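Local coordinates for protein putative TetR-family transcriptional regulator (Syntrophomonas wolfei subsp. wolfei, PDB 3LWJ) that probably binds operator DNA through an N-terminal helix-turn-helix and regulates transcription as a dimer, at the interface of chains A and B. Numbering follows the deposited sequence. Chains: chain A/B, Putative TetR-family transcriptional regulator.

Contact 1: the interface of chains A and B. Residues chain A 86, 147-148, 194-195; chain B 198, 201.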
ATOM      1  N   TYR A  86      -8.021 -16.430 -18.405  1.00 24.95           N
ATOM      2  CA  TYR A  86      -8.777 -15.241 -18.021  1.00 25.50           C
ATOM      3  C   TYR A  86      -9.686 -15.505 -16.830  1.00 25.95           C
ATOM      4  O   TYR A  86      -9.789 -14.675 -15.920  1.00 24.49           O
ATOM      5  CB  TYR A  86      -9.643 -14.686 -19.175  1.00 26.71           C
ATOM      6  CG  TYR A  86     -10.509 -13.525 -18.710  1.00 34.82           C
ATOM      7  CD1 TYR A  86      -9.948 -12.271 -18.473  1.00 40.19           C
ATOM      8  CD2 TYR A  86     -11.852 -13.699 -18.418  1.00 44.52           C
ATOM      9  CE1 TYR A  86     -10.714 -11.214 -18.011  1.00 42.39           C
ATOM     10  CE2 TYR A  86     -12.627 -12.642 -17.951  1.00 51.23           C
ATOM     11  CZ  TYR A  86     -12.045 -11.403 -17.760  1.00 49.69           C
ATOM     12  OH  TYR A  86     -12.800 -10.359 -17.296  1.00 59.88           O
ATOM     13  N   VAL A 147      -2.396 -15.409 -24.343  1.00 27.84           N
ATOM     14  CA  VAL A 147      -3.565 -14.784 -23.763  1.00 28.51           C
ATOM     15  C   VAL A 147      -3.220 -13.382 -23.258  1.00 28.54           C
ATOM     16  O   VAL A 147      -4.027 -12.438 -23.421  1.00 32.71           O
ATOM     17  CB  VAL A 147      -4.195 -15.693 -22.693  1.00 30.47           C
ATOM     18  CG1 VAL A 147      -5.313 -14.977 -21.960  1.00 23.60           C
ATOM     19  CG2 VAL A 147      -4.741 -16.990 -23.383  1.00 28.24           C
ATOM     20  N   PHE A 148      -2.023 -13.211 -22.689  1.00 25.88           N
ATOM     21  CA  PHE A 148      -1.605 -11.897 -22.234  1.00 21.94           C
ATOM     22  C   PHE A 148      -0.541 -11.301 -23.143  1.00 21.97           C
ATOM     23  O   PHE A 148       0.324 -12.011 -23.640  1.00 18.71           O
ATOM     24  CB  PHE A 148      -1.024 -11.945 -20.811  1.00 25.59           C
ATOM     25  CG  PHE A 148      -1.970 -12.473 -19.740  1.00 26.51           C
ATOM     26  CD1 PHE A 148      -3.334 -12.231 -19.782  1.00 27.32           C
ATOM     27  CD2 PHE A 148      -1.452 -13.181 -18.665  1.00 26.85           C
ATOM     28  CE1 PHE A 148      -4.156 -12.738 -18.798  1.00 32.69           C
ATOM     29  CE2 PHE A 148      -2.250 -13.658 -17.676  1.00 25.33           C
ATOM     30  CZ  PHE A 148      -3.612 -13.437 -17.730  1.00 29.33           C
ATOM     31  N   ALA A 194      -7.372  -6.282 -17.603  1.00 22.86           N
ATOM     32  CA  ALA A 194      -7.466  -7.320 -18.627  1.00 24.96           C
ATOM     33  C   ALA A 194      -7.945  -6.793 -19.984  1.00 26.38           C
ATOM     34  O   ALA A 194      -7.301  -7.022 -21.019  1.00 27.62           O
ATOM     35  CB  ALA A 194      -8.408  -8.424 -18.136  1.00 21.65           C
ATOM     36  N   VAL A 195      -9.089  -6.104 -19.980  1.00 27.88           N
ATOM     37  CA  VAL A 195      -9.672  -5.596 -21.232  1.00 27.40           C
ATOM     38  C   VAL A 195      -8.999  -4.307 -21.737  1.00 26.41           C
ATOM     39  O   VAL A 195      -9.098  -3.998 -22.902  1.00 24.30           O
ATOM     40  CB  VAL A 195     -11.223  -5.412 -21.147  1.00 25.63           C
ATOM     41  CG1 VAL A 195     -11.854  -6.710 -20.826  1.00 22.87           C
ATOM     42  CG2 VAL A 195     -11.627  -4.356 -20.104  1.00 30.59           C
TER
ATOM     43  N   LEU B 198      -4.947  -8.358 -21.914  1.00 25.12           N
ATOM     44  CA  LEU B 198      -5.357  -9.427 -22.820  1.00 25.60           C
ATOM     45  C   LEU B 198      -4.869  -9.083 -24.209  1.00 25.13           C
ATOM     46  O   LEU B 198      -4.910  -7.918 -24.637  1.00 24.43           O
ATOM     47  CB  LEU B 198      -6.883  -9.632 -22.831  1.00 25.69           C
ATOM     48  CG  LEU B 198      -7.526 -10.226 -21.563  1.00 28.73           C
ATOM     49  CD1 LEU B 198      -9.071 -10.196 -21.693  1.00 31.79           C
ATOM     50  CD2 LEU B 198      -7.061 -11.654 -21.264  1.00 27.15           C
ATOM     51  N   ASN B 201      -9.454  -8.591 -27.141  1.00 48.98           N
ATOM     52  CA  ASN B 201     -10.809  -8.235 -26.673  1.00 51.12           C
ATOM     53  C   ASN B 201     -11.575  -7.320 -27.626  1.00 50.63           C
ATOM     54  O   ASN B 201     -12.668  -7.685 -28.067  1.00 51.63           O
ATOM     55  CB  ASN B 201     -10.808  -7.682 -25.223  1.00 52.63           C
ATOM     56  CG  ASN B 201     -10.031  -6.403 -25.079  1.00 50.83           C
ATOM     57  OD1 ASN B 201      -8.858  -6.418 -24.688  1.00 49.32           O
ATOM     58  ND2 ASN B 201     -10.673  -5.277 -25.403  1.00 47.57           N
TER
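The C-terminal tail of chain B, beyond its last helix, lies across the end of helix 179-195 of chain A, the start of helix 85-102 and the loop after helix 118-144. B:Leu198 carries most of the contact. Its backbone N donates to A:Ala194 O at 2.9 Å, nearly straight (161° at the hydrogen) and on a lone pair in the carbonyl plane; this carbonyl lies in the last turn of helix 179-195. The side chain sets CG anti to its own carbonyl carbon (chi1 -70°) and spreads its two methyls, CD1 toward A:Tyr86 and A:Ala194, CD2 mainly toward A:Val147 and A:Phe148. CD1 meets the ring of A:Tyr86 at CD1, 3.9 Å away, the two side chains crossing at about a right angle. CD2 lies beside A:Val147 CG1 at 3.8 Å and reaches the edge of the A:Phe148 ring in its plane, 4.0 Å from CE1. A:Ala194 CB closes the pocket 4.0 Å from B:Leu198 CG; a small methyl lets the tail come close to the helix backbone. A forked leucine fits a site walled by two rings and a valine. A short antiparallel bridge pairs A:Phe148 with B:Leu198. Farther along, B:Asn201 brings its side-chain amide to A:Val195 O; OD1 is modelled 3.0 Å from that oxygen, doubtful since both can only accept, and exchanging OD1 and ND2 would let ND2 donate. The site anchors one subunit's tail on its neighbour, probably steadying the dimer.

Contact 2: the interface of chains A and B. Residues chain A 189, 191-193, 197; chain B 151, 155-156, 159, 193.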
ATOM      1  N   PHE A 189     -11.149  -3.836 -10.850  1.00 20.15           N
ATOM      2  CA  PHE A 189      -9.873  -3.378 -11.382  1.00 19.19           C
ATOM      3  C   PHE A 189      -9.185  -4.415 -12.305  1.00 19.08           C
ATOM      4  O   PHE A 189      -8.615  -4.064 -13.390  1.00 21.41           O
ATOM      5  CB  PHE A 189      -8.904  -3.016 -10.242  1.00 18.63           C
ATOM      6  CG  PHE A 189      -7.467  -3.056 -10.673  1.00 25.71           C
ATOM      7  CD1 PHE A 189      -6.964  -2.056 -11.478  1.00 28.19           C
ATOM      8  CD2 PHE A 189      -6.645  -4.127 -10.352  1.00 21.53           C
ATOM      9  CE1 PHE A 189      -5.658  -2.108 -11.925  1.00 22.73           C
ATOM     10  CE2 PHE A 189      -5.311  -4.153 -10.760  1.00 29.63           C
ATOM     11  CZ  PHE A 189      -4.825  -3.162 -11.548  1.00 22.74           C
ATOM     12  N   LYS A 191     -10.542  -6.805 -14.030  1.00 30.37           N
ATOM     13  CA  LYS A 191     -11.317  -6.857 -15.267  1.00 28.21           C
ATOM     14  C   LYS A 191     -10.885  -5.756 -16.227  1.00 26.25           C
ATOM     15  O   LYS A 191     -10.578  -6.016 -17.395  1.00 24.89           O
ATOM     16  CB  LYS A 191     -12.822  -6.782 -15.011  1.00 30.89           C
ATOM     17  CG  LYS A 191     -13.680  -6.623 -16.322  1.00 40.90           C
ATOM     18  CD  LYS A 191     -15.053  -5.914 -16.086  1.00 53.15           C
ATOM     19  CE  LYS A 191     -14.936  -4.440 -15.583  1.00 55.55           C
ATOM     20  NZ  LYS A 191     -14.285  -3.478 -16.528  1.00 46.25           N
ATOM     21  N   THR A 192     -10.867  -4.532 -15.732  1.00 23.56           N
ATOM     22  CA  THR A 192     -10.427  -3.404 -16.557  1.00 25.08           C
ATOM     23  C   THR A 192      -8.976  -3.543 -17.018  1.00 22.23           C
ATOM     24  O   THR A 192      -8.640  -3.199 -18.160  1.00 23.43           O
ATOM     25  CB  THR A 192     -10.573  -2.091 -15.823  1.00 24.27           C
ATOM     26  OG1 THR A 192     -11.950  -1.897 -15.474  1.00 25.61           O
ATOM     27  CG2 THR A 192     -10.136  -0.936 -16.681  1.00 21.67           C
ATOM     28  N   LEU A 193      -8.109  -4.016 -16.135  1.00 21.67           N
ATOM     29  CA  LEU A 193      -6.697  -4.251 -16.500  1.00 19.00           C
ATOM     30  C   LEU A 193      -6.564  -5.231 -17.669  1.00 22.64           C
ATOM     31  O   LEU A 193      -5.735  -5.037 -18.597  1.00 23.21           O
ATOM     32  CB  LEU A 193      -5.890  -4.758 -15.275  1.00 16.71           C
ATOM     33  CG  LEU A 193      -4.474  -5.312 -15.455  1.00 22.73           C
ATOM     34  CD1 LEU A 193      -3.635  -4.248 -16.111  1.00 23.01           C
ATOM     35  CD2 LEU A 193      -3.831  -5.827 -14.079  1.00 15.98           C
ATOM     36  N   LEU A 197      -7.967  -0.043 -20.511  1.00 24.14           N
ATOM     37  CA  LEU A 197      -8.708   1.148 -20.196  1.00 25.05           C
ATOM     38  C   LEU A 197      -9.079   1.905 -21.463  1.00 25.96           C
ATOM     39  O   LEU A 197     -10.131   2.555 -21.524  1.00 22.67           O
ATOM     40  CB  LEU A 197      -7.887   2.057 -19.270  1.00 23.15           C
ATOM     41  CG  LEU A 197      -8.588   3.295 -18.719  1.00 29.63           C
ATOM     42  CD1 LEU A 197      -9.830   2.872 -17.943  1.00 24.68           C
ATOM     43  CD2 LEU A 197      -7.657   4.158 -17.856  1.00 20.21           C
TER
ATOM     44  N   VAL B 151     -16.002   2.089 -17.439  1.00 19.24           N
ATOM     45  CA  VAL B 151     -15.904   1.090 -16.383  1.00 22.00           C
ATOM     46  C   VAL B 151     -16.032   1.786 -15.035  1.00 21.88           C
ATOM     47  O   VAL B 151     -15.880   2.998 -14.951  1.00 24.61           O
ATOM     48  CB  VAL B 151     -14.550   0.343 -16.474  1.00 24.06           C
ATOM     49  CG1 VAL B 151     -14.506  -0.474 -17.779  1.00 17.41           C
ATOM     50  CG2 VAL B 151     -13.362   1.331 -16.354  1.00 16.95           C
ATOM     51  N   PRO B 155     -12.358   1.784  -8.553  1.00 22.12           N
ATOM     52  CA  PRO B 155     -11.264   0.783  -8.598  1.00 21.66           C
ATOM     53  C   PRO B 155     -10.029   1.233  -9.376  1.00 23.03           C
ATOM     54  O   PRO B 155      -8.879   0.910  -9.000  1.00 23.44           O
ATOM     55  CB  PRO B 155     -11.898  -0.417  -9.302  1.00 22.23           C
ATOM     56  CG  PRO B 155     -13.448  -0.222  -9.140  1.00 24.66           C
ATOM     57  CD  PRO B 155     -13.609   1.278  -9.148  1.00 23.20           C
ATOM     58  N   ILE B 156     -10.226   1.965 -10.461  1.00 22.74           N
ATOM     59  CA  ILE B 156      -9.070   2.483 -11.199  1.00 20.14           C
ATOM     60  C   ILE B 156      -8.288   3.536 -10.410  1.00 19.43           C
ATOM     61  O   ILE B 156      -7.053   3.500 -10.384  1.00 22.78           O
ATOM     62  CB  ILE B 156      -9.426   3.030 -12.595  1.00 22.10           C
ATOM     63  CG1 ILE B 156     -10.244   2.003 -13.421  1.00 17.79           C
ATOM     64  CG2 ILE B 156      -8.159   3.403 -13.340  1.00 16.65           C
ATOM     65  CD1 ILE B 156      -9.741   0.609 -13.395  1.00 21.94           C
ATOM     66  N   SER B 159      -6.385   1.806  -7.809  1.00 23.73           N
ATOM     67  CA  SER B 159      -5.212   1.105  -8.331  1.00 18.52           C
ATOM     68  C   SER B 159      -4.046   2.011  -8.624  1.00 20.51           C
ATOM     69  O   SER B 159      -2.883   1.617  -8.387  1.00 21.02           O
ATOM     70  CB  SER B 159      -5.569   0.257  -9.565  1.00 23.44           C
ATOM     71  OG  SER B 159      -5.748   1.011 -10.750  1.00 21.91           O
ATOM     72  N   LEU B 193      -2.105  -1.029 -18.350  1.00 21.67           N
ATOM     73  CA  LEU B 193      -3.506  -0.790 -17.952  1.00 19.00           C
ATOM     74  C   LEU B 193      -4.319  -0.146 -19.078  1.00 22.64           C
ATOM     75  O   LEU B 193      -5.497  -0.512 -19.329  1.00 23.21           O
ATOM     76  CB  LEU B 193      -3.571   0.084 -16.671  1.00 16.71           C
ATOM     77  CG  LEU B 193      -4.902   0.680 -16.205  1.00 22.73           C
ATOM     78  CD1 LEU B 193      -5.876  -0.451 -16.003  1.00 23.01           C
ATOM     79  CD2 LEU B 193      -4.749   1.588 -14.892  1.00 15.98           C
TER
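The four-helix dimer interface typical of TetR-family regulators, formed by helices 153-173 and 179-195 of each chain, here sets helix 179-195 and the tail of chain A against both helices of chain B and the loop before helix 153-173. B:Ser159 CB stands over the CD1-CE1 rim of the A:Phe189 ring, 3.3 Å from CD1, on the face opposite A:Leu193 CB, which probably helps to fix the ring's tilt. A small serine lets the ring come close, and its hydroxyl is occupied within its own chain: B:Ser159 OG, placed between the backbone N and the carbonyl carbon (chi1 76°), donates to B:Ile156 O at 2.8 Å, from 23° out of the carbonyl plane. A:Thr192 meets two partners tip to tip. Its methyl CG2 touches B:Ile156 CD1 at 3.7 Å, while its hydroxyl OG1 faces B:Val151 and receives a bond of 3.0 Å from A:Lys191 NZ. Threonine offers a methyl to the apolar side and an acceptor to the lysine. A:Lys191 curls back through its last two torsions and passes B:Val151 antiparallel. Nearer the symmetry axis, A:Leu193 and B:Leu193 each set CD1 3.9 Å from the other's CA. The backbone N of A:Leu197, in the tail beyond helix 179-195, donates to B:Leu193 O in the last turn of the partner's helix at 2.8 Å (152° at the hydrogen). These contacts tie each chain's tail to the partner's helix end, probably holding the subunits in register.

Contact 3: the interface of chains A and B. Residues chain A 128-129, 132, 158-159, 161-162, 165; chain B 163, 166, 170, 185.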
ATOM      1  N   GLU A 128       5.980 -10.658   0.767  1.00 22.17           N
ATOM      2  CA  GLU A 128       5.610  -9.981  -0.483  1.00 22.52           C
ATOM      3  C   GLU A 128       6.404 -10.442  -1.713  1.00 23.99           C
ATOM      4  O   GLU A 128       5.805 -10.655  -2.766  1.00 23.23           O
ATOM      5  CB  GLU A 128       5.655  -8.457  -0.269  1.00 21.75           C
ATOM      6  CG  GLU A 128       4.449  -8.048   0.626  1.00 24.44           C
ATOM      7  CD  GLU A 128       4.303  -6.582   0.926  1.00 25.02           C
ATOM      8  OE1 GLU A 128       5.288  -5.836   0.866  1.00 28.66           O
ATOM      9  OE2 GLU A 128       3.172  -6.189   1.268  1.00 31.87           O
ATOM     10  N   ASP A 129       7.719 -10.645  -1.577  1.00 25.14           N
ATOM     11  CA  ASP A 129       8.574 -11.133  -2.690  1.00 23.90           C
ATOM     12  C   ASP A 129       8.102 -12.500  -3.149  1.00 25.46           C
ATOM     13  O   ASP A 129       8.114 -12.815  -4.364  1.00 26.05           O
ATOM     14  CB  ASP A 129      10.068 -11.219  -2.277  1.00 23.26           C
ATOM     15  CG  ASP A 129      10.781  -9.865  -2.290  1.00 26.01           C
ATOM     16  OD1 ASP A 129      10.186  -8.825  -2.710  1.00 31.08           O
ATOM     17  OD2 ASP A 129      11.965  -9.838  -1.874  1.00 30.11           O
ATOM     18  N   LEU A 132       4.902 -11.933  -5.061  1.00 24.73           N
ATOM     19  CA  LEU A 132       5.268 -11.294  -6.323  1.00 23.76           C
ATOM     20  C   LEU A 132       5.871 -12.258  -7.355  1.00 21.83           C
ATOM     21  O   LEU A 132       5.489 -12.216  -8.549  1.00 16.49           O
ATOM     22  CB  LEU A 132       6.217 -10.101  -6.108  1.00 23.75           C
ATOM     23  CG  LEU A 132       5.547  -8.879  -5.461  1.00 27.56           C
ATOM     24  CD1 LEU A 132       6.630  -7.941  -4.837  1.00 16.74           C
ATOM     25  CD2 LEU A 132       4.664  -8.138  -6.468  1.00 18.13           C
ATOM     26  N   HIS A 158       3.395  -6.273  -9.086  1.00 15.81           N
ATOM     27  CA  HIS A 158       3.344  -5.217  -8.094  1.00 20.21           C
ATOM     28  C   HIS A 158       1.977  -4.526  -8.051  1.00 23.24           C
ATOM     29  O   HIS A 158       1.454  -4.253  -6.966  1.00 24.15           O
ATOM     30  CB  HIS A 158       4.455  -4.179  -8.331  1.00 22.72           C
ATOM     31  CG  HIS A 158       5.799  -4.614  -7.855  1.00 21.92           C
ATOM     32  ND1 HIS A 158       6.678  -5.329  -8.641  1.00 22.34           N
ATOM     33  CD2 HIS A 158       6.431  -4.408  -6.675  1.00 25.13           C
ATOM     34  CE1 HIS A 158       7.800  -5.530  -7.972  1.00 23.79           C
ATOM     35  NE2 HIS A 158       7.672  -4.992  -6.770  1.00 26.49           N
ATOM     36  N   SER A 159       1.346  -4.296  -9.206  1.00 23.73           N
ATOM     37  CA  SER A 159       0.025  -3.668  -9.184  1.00 18.52           C
ATOM     38  C   SER A 159      -1.042  -4.525  -8.557  1.00 20.51           C
ATOM     39  O   SER A 159      -1.926  -3.993  -7.850  1.00 21.02           O
ATOM     40  CB  SER A 159      -0.399  -3.205 -10.589  1.00 23.44           C
ATOM     41  OG  SER A 159      -0.823  -4.257 -11.438  1.00 21.91           O
ATOM     42  N   LEU A 161      -0.455  -6.945  -6.209  1.00 23.08           N
ATOM     43  CA  LEU A 161      -0.157  -6.908  -4.799  1.00 21.13           C
ATOM     44  C   LEU A 161      -0.585  -5.595  -4.178  1.00 22.11           C
ATOM     45  O   LEU A 161      -1.219  -5.594  -3.130  1.00 19.20           O
ATOM     46  CB  LEU A 161       1.325  -7.170  -4.499  1.00 23.39           C
ATOM     47  CG  LEU A 161       1.660  -7.342  -2.996  1.00 22.43           C
ATOM     48  CD1 LEU A 161       0.716  -8.305  -2.317  1.00 30.29           C
ATOM     49  CD2 LEU A 161       3.099  -7.794  -2.796  1.00 32.21           C
ATOM     50  N   ALA A 162      -0.270  -4.485  -4.842  1.00 21.60           N
ATOM     51  CA  ALA A 162      -0.569  -3.153  -4.288  1.00 19.65           C
ATOM     52  C   ALA A 162      -2.056  -2.929  -4.051  1.00 16.66           C
ATOM     53  O   ALA A 162      -2.470  -2.425  -2.984  1.00 18.67           O
ATOM     54  CB  ALA A 162       0.039  -2.031  -5.178  1.00 16.21           C
ATOM     55  N   LYS A 165      -3.185  -5.071  -1.198  1.00 22.00           N
ATOM     56  CA  LYS A 165      -2.754  -4.545   0.084  1.00 21.81           C
ATOM     57  C   LYS A 165      -3.605  -3.330   0.482  1.00 19.89           C
ATOM     58  O   LYS A 165      -3.984  -3.148   1.638  1.00 19.53           O
ATOM     59  CB  LYS A 165      -1.322  -3.991  -0.016  1.00 26.03           C
ATOM     60  CG  LYS A 165      -0.162  -4.812   0.321  1.00 33.44           C
ATOM     61  CD  LYS A 165       1.137  -3.977   0.027  1.00 37.24           C
ATOM     62  CE  LYS A 165       1.590  -3.139   1.231  1.00 31.90           C
ATOM     63  NZ  LYS A 165       2.275  -3.975   2.318  1.00 26.77           N
TER
ATOM     64  N   ILE B 163      -0.507   1.561  -6.439  1.00 20.79           N
ATOM     65  CA  ILE B 163       0.810   1.277  -7.019  1.00 18.81           C
ATOM     66  C   ILE B 163       1.785   2.411  -6.711  1.00 18.77           C
ATOM     67  O   ILE B 163       3.012   2.210  -6.521  1.00 22.63           O
ATOM     68  CB  ILE B 163       0.746   0.933  -8.537  1.00 18.85           C
ATOM     69  CG1 ILE B 163       2.047   0.295  -9.044  1.00 24.51           C
ATOM     70  CG2 ILE B 163       0.439   2.138  -9.389  1.00 14.20           C
ATOM     71  CD1 ILE B 163       2.652  -0.729  -8.160  1.00 31.33           C
ATOM     72  N   PHE B 166       2.741   1.911  -3.009  1.00 24.55           N
ATOM     73  CA  PHE B 166       3.576   0.707  -2.823  1.00 22.51           C
ATOM     74  C   PHE B 166       4.978   0.876  -3.422  1.00 22.93           C
ATOM     75  O   PHE B 166       5.951   0.513  -2.802  1.00 22.06           O
ATOM     76  CB  PHE B 166       2.945  -0.518  -3.452  1.00 22.43           C
ATOM     77  CG  PHE B 166       3.665  -1.827  -3.110  1.00 17.97           C
ATOM     78  CD1 PHE B 166       4.084  -2.084  -1.823  1.00 22.67           C
ATOM     79  CD2 PHE B 166       3.861  -2.795  -4.068  1.00 27.46           C
ATOM     80  CE1 PHE B 166       4.706  -3.275  -1.470  1.00 25.85           C
ATOM     81  CE2 PHE B 166       4.490  -4.000  -3.738  1.00 35.92           C
ATOM     82  CZ  PHE B 166       4.911  -4.235  -2.422  1.00 23.39           C
ATOM     83  N   LYS B 170       8.689   1.073  -1.445  1.00 24.27           N
ATOM     84  CA  LYS B 170       9.849   0.245  -1.796  1.00 23.96           C
ATOM     85  C   LYS B 170      11.097   1.060  -2.126  1.00 24.89           C
ATOM     86  O   LYS B 170      12.231   0.578  -1.930  1.00 22.82           O
ATOM     87  CB  LYS B 170       9.535  -0.717  -2.945  1.00 21.63           C
ATOM     88  CG  LYS B 170       8.505  -1.781  -2.586  1.00 26.46           C
ATOM     89  CD  LYS B 170       8.370  -2.953  -3.652  1.00 23.77           C
ATOM     90  CE  LYS B 170       9.647  -3.778  -3.887  1.00 28.82           C
ATOM     91  NZ  LYS B 170       9.394  -5.221  -4.244  1.00 26.05           N
HETATM   92  N   MSE B 185       8.565   1.394 -13.229  1.00 25.25           N
HETATM   93  CA  MSE B 185       7.522   0.435 -12.858  1.00 24.75           C
HETATM   94  C   MSE B 185       6.155   1.062 -12.992  1.00 24.92           C
HETATM   95  O   MSE B 185       5.229   0.461 -13.544  1.00 29.11           O
HETATM   96  CB  MSE B 185       7.721  -0.002 -11.402  1.00 22.29           C
HETATM   97  CG  MSE B 185       6.619  -0.924 -10.840  1.00 24.23           C
HETATM   98 SE   MSE B 185       6.960  -1.282  -8.988  0.75 36.55          SE
HETATM   99  CE  MSE B 185       8.535  -2.342  -9.267  1.00 30.20           C
TER
HETATM  100  O   HOH W   1       8.559  -6.518  -2.200  1.00 26.58           O
HETATM  101  O   HOH W   2      11.513  -6.653  -3.957  1.00 39.65           O
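B:Lys170 NZ, the ammonium end of a lysine on helix 153-173, is gripped by A:His158 NE2 and two waters in the helical dimer interface of this TetR-family protein. It donates to NE2 at 3.1 Å, only 8° out of the imidazole plane, so NE2 acts as an acceptor at the ring edge. Each water lies 2.6 Å from B:Lys170 NZ and also bonds A:Asp129 OD1, relaying the lysine to a carboxylate that stands 4.0 Å from NZ in a looser salt bridge. The long lysine reaches here because its chain bends near the end, and its positive charge would favour a neutral A:His158. The imidazole is sandwiched: the methyl CE of selenomethionine B:Met185 sits over the centre of one face, 3.5 Å from the centroid, and A:Leu132 CD2 covers the other. A flat ring thus uses its edge for polarity and its faces for packing. B:Phe166, with CG anti to the backbone N (chi1 -171°), pushes its ring into chain A. Its CE2 touches A:His158 CD2 at 3.5 Å, A:Leu161 CD2 packs near CZ, and the small A:Ala162 lets its CB approach B:Phe166 CB at 3.7 Å. A:Glu128 OE1 meets the ring at CE1, with the carboxylate turned 85° to the ring plane, while OE2 uses its syn lone pair to accept a hydrogen bond, also a salt bridge, of 2.6 Å from A:Lys165 NZ. A:Lys165 CD and B:Lys170 CD cover opposite faces of the B:Phe166 ring.

Contact 2 occupies the middle of this run: the centres of its C-alpha atoms lie about 12 Å from those of contact 1 and about 16 Å from those of contact 3, while contacts 1 and 3 are about 21 Å apart. Helix 179-195 contributes to all three, and helix 153-173 to contacts 2 and 3, where B:Ser159 serves contact 2 and A:Ser159 contact 3. The C-terminal tail is common to contacts 1 and 2, through B:Leu198 and A:Leu197. Each contact recurs with the chains exchanged. Tail exchange, apolar helix packing and a hydrated polar cluster therefore reinforce one extended, probably dimeric, surface.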